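Local coordinates for uncharacterized protein (Pyrococcus furiosus, PDB 3IDU) that is of unknown function but contains a CARDB domain, an all-beta module that binds a pair of manganese ions, at residues A[95-98]-A[99-103]. Sequence-based numbering, arbitrary orientation.
Sequences TVDE and ENTVV. With MN (manganese (II) ion), chain D.
D97 to N100 form a type I beta turn with E98 and E99 at its corners, closed by a hydrogen bond from N100 N to D97 O of 2.8 Å, with the chain running on so that the amides of T101 and V102 face back toward the aspartate. The loop is a compact case of a metal site built from closely spaced residues of one loop, in which one carboxylate both orders the backbone and binds the ion. D97 holds CG anti to its own nitrogen (chi1 -172°), and this turns the carboxylate toward the amides of T101 and V102, just past the turn. There OD1 accepts a nearly straight bond from T101 N (2.8 Å, 169°) through its syn lone pair, while OD2 takes a more bent one from V102 N at 3.0 Å, tilted from the carboxylate plane. Gripped at both oxygens, the group has its rotation fixed, and OD2 is left 2.3 Å from the manganese. N100 adds its amide oxygen OD1, 2.5 Å from the metal, and V102 contributes its carbonyl O at 2.4 Å. A coordinated water also donates to D97 O, tying the turn itself to the ion; a second water bridges D97 OD1 and T101 OG1. Beside the carboxylate, E99 is bent at chi2, bringing its OE2 within 3.8 Å of D97 OD1, a like-charge approach probably eased by the salt bridge of E99 OE1 with R55. Farther back, T95 OG1 donates to E98 OE1, an oxygen that Y57 also reaches. E104 and E107, further along the same loop, complete the manganese shell. The site thus lies where strand 88-96 ends and the connection to strand 111-118 begins, with the D97 side chain touching T52 of strand 49-58 and L19 of strand 19-24.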
ATOM      1  N   THR A  95       1.891  -4.114  -1.408  1.00  7.58           N
ATOM      2  CA  THR A  95       1.453  -4.520  -2.735  1.00  6.14           C
ATOM      3  C   THR A  95      -0.050  -4.720  -2.778  1.00 10.51           C
ATOM      4  O   THR A  95      -0.674  -5.055  -1.771  1.00 10.80           O
ATOM      5  CB  THR A  95       2.100  -5.852  -3.171  1.00 10.43           C
ATOM      6  OG1 THR A  95       1.549  -6.929  -2.400  1.00 11.19           O
ATOM      7  CG2 THR A  95       3.608  -5.812  -2.956  1.00 10.70           C
ATOM      8  N   VAL A  96      -0.630  -4.509  -3.952  1.00  7.09           N
ATOM      9  CA  VAL A  96      -2.054  -4.726  -4.130  1.00  6.70           C
ATOM     10  C   VAL A  96      -2.200  -5.547  -5.411  1.00  8.75           C
ATOM     11  O   VAL A  96      -1.521  -5.298  -6.406  1.00  8.51           O
ATOM     12  CB  VAL A  96      -2.837  -3.390  -4.187  1.00  7.74           C
ATOM     13  CG1 VAL A  96      -2.346  -2.528  -5.339  1.00  9.65           C
ATOM     14  CG2 VAL A  96      -4.327  -3.673  -4.318  1.00  4.59           C
ATOM     15  N   ASP A  97      -3.076  -6.546  -5.357  1.00  7.95           N
ATOM     16  CA  ASP A  97      -3.292  -7.474  -6.460  1.00 10.63           C
ATOM     17  C   ASP A  97      -1.966  -8.028  -6.957  1.00 10.27           C
ATOM     18  O   ASP A  97      -1.698  -8.053  -8.158  1.00 10.33           O
ATOM     19  CB  ASP A  97      -4.033  -6.838  -7.636  1.00 17.01           C
ATOM     20  CG  ASP A  97      -4.412  -7.869  -8.688  1.00 13.48           C
ATOM     21  OD1 ASP A  97      -4.671  -9.025  -8.291  1.00 12.86           O
ATOM     22  OD2 ASP A  97      -4.464  -7.541  -9.892  1.00 11.66           O
ATOM     23  N   GLU A  98      -1.137  -8.481  -6.028  1.00  7.46           N
ATOM     24  CA  GLU A  98       0.158  -9.025  -6.390  1.00 13.62           C
ATOM     25  C   GLU A  98       0.023 -10.247  -7.294  1.00 14.72           C
ATOM     26  O   GLU A  98       0.895 -10.503  -8.124  1.00 21.59           O
ATOM     27  CB  GLU A  98       0.935  -9.392  -5.128  1.00 13.82           C
ATOM     28  CG  GLU A  98       2.430  -9.395  -5.323  1.00 16.81           C
ATOM     29  CD  GLU A  98       3.169  -9.780  -4.062  1.00 20.48           C
ATOM     30  OE1 GLU A  98       2.790  -9.288  -2.977  1.00 16.03           O
ATOM     31  OE2 GLU A  98       4.134 -10.562  -4.160  1.00 23.07           O
ATOM     32  N   GLU A  99      -1.070 -10.998  -7.137  1.00 12.93           N
ATOM     33  CA  GLU A  99      -1.311 -12.198  -7.950  1.00 20.92           C
ATOM     34  C   GLU A  99      -1.891 -11.823  -9.309  1.00 18.10           C
ATOM     35  O   GLU A  99      -2.173 -12.687 -10.140  1.00 16.19           O
ATOM     36  CB  GLU A  99      -2.282 -13.143  -7.238  1.00 23.57           C
ATOM     37  CG  GLU A  99      -3.551 -12.466  -6.753  1.00 34.31           C
ATOM     38  CD  GLU A  99      -3.434 -11.970  -5.322  1.00 40.31           C
ATOM     39  OE1 GLU A  99      -3.400 -12.822  -4.406  1.00 48.11           O
ATOM     40  OE2 GLU A  99      -3.370 -10.737  -5.112  1.00 29.60           O
ATOM     41  N   ASN A 100      -2.045 -10.520  -9.516  1.00 14.73           N
ATOM     42  CA  ASN A 100      -2.593  -9.952 -10.737  1.00 17.46           C
ATOM     43  C   ASN A 100      -3.802 -10.698 -11.280  1.00 16.64           C
ATOM     44  O   ASN A 100      -3.765 -11.299 -12.358  1.00 19.23           O
ATOM     45  CB  ASN A 100      -1.516  -9.836 -11.812  1.00 24.48           C
ATOM     46  CG  ASN A 100      -2.002  -9.073 -13.028  1.00 27.66           C
ATOM     47  OD1 ASN A 100      -2.820  -8.137 -12.915  1.00 15.58           O
ATOM     48  ND2 ASN A 100      -1.500  -9.450 -14.198  1.00 37.07           N
ATOM     49  N   THR A 101      -4.882 -10.644 -10.512  1.00 14.19           N
ATOM     50  CA  THR A 101      -6.130 -11.282 -10.897  1.00 15.40           C
ATOM     51  C   THR A 101      -7.121 -10.207 -11.348  1.00 17.76           C
ATOM     52  O   THR A 101      -8.262 -10.507 -11.701  1.00 14.49           O
ATOM     53  CB  THR A 101      -6.724 -12.088  -9.721  1.00 16.60           C
ATOM     54  OG1 THR A 101      -6.837 -11.247  -8.568  1.00 22.73           O
ATOM     55  CG2 THR A 101      -5.825 -13.275  -9.386  1.00 24.39           C
ATOM     56  N   VAL A 102      -6.673  -8.953 -11.341  1.00 13.06           N
ATOM     57  CA  VAL A 102      -7.508  -7.827 -11.752  1.00 10.80           C
ATOM     58  C   VAL A 102      -6.857  -7.077 -12.912  1.00  8.04           C
ATOM     59  O   VAL A 102      -5.749  -6.575 -12.772  1.00 10.93           O
ATOM     60  CB  VAL A 102      -7.718  -6.823 -10.590  1.00 11.60           C
ATOM     61  CG1 VAL A 102      -8.642  -5.701 -11.032  1.00 13.50           C
ATOM     62  CG2 VAL A 102      -8.288  -7.539  -9.374  1.00 15.10           C
ATOM     63  N   VAL A 103      -7.536  -7.019 -14.058  1.00 10.68           N
ATOM     64  CA  VAL A 103      -7.001  -6.296 -15.216  1.00 12.10           C
ATOM     65  C   VAL A 103      -7.185  -4.813 -14.951  1.00  8.66           C
ATOM     66  O   VAL A 103      -8.305  -4.355 -14.762  1.00  9.57           O
ATOM     67  CB  VAL A 103      -7.737  -6.687 -16.516  1.00 16.35           C
ATOM     68  CG1 VAL A 103      -7.261  -5.807 -17.681  1.00 10.53           C
ATOM     69  CG2 VAL A 103      -7.458  -8.153 -16.834  1.00 21.40           C
TER
HETATM   70 MN    MN D 602      -3.763  -6.208 -11.579  1.00 12.87          MN
HETATM   71  O   HOH W   1      -6.563  -9.573  -6.368  1.00 35.25           O
HETATM   72  O   HOH W   2      -1.784  -6.635 -10.420  1.00 14.70           O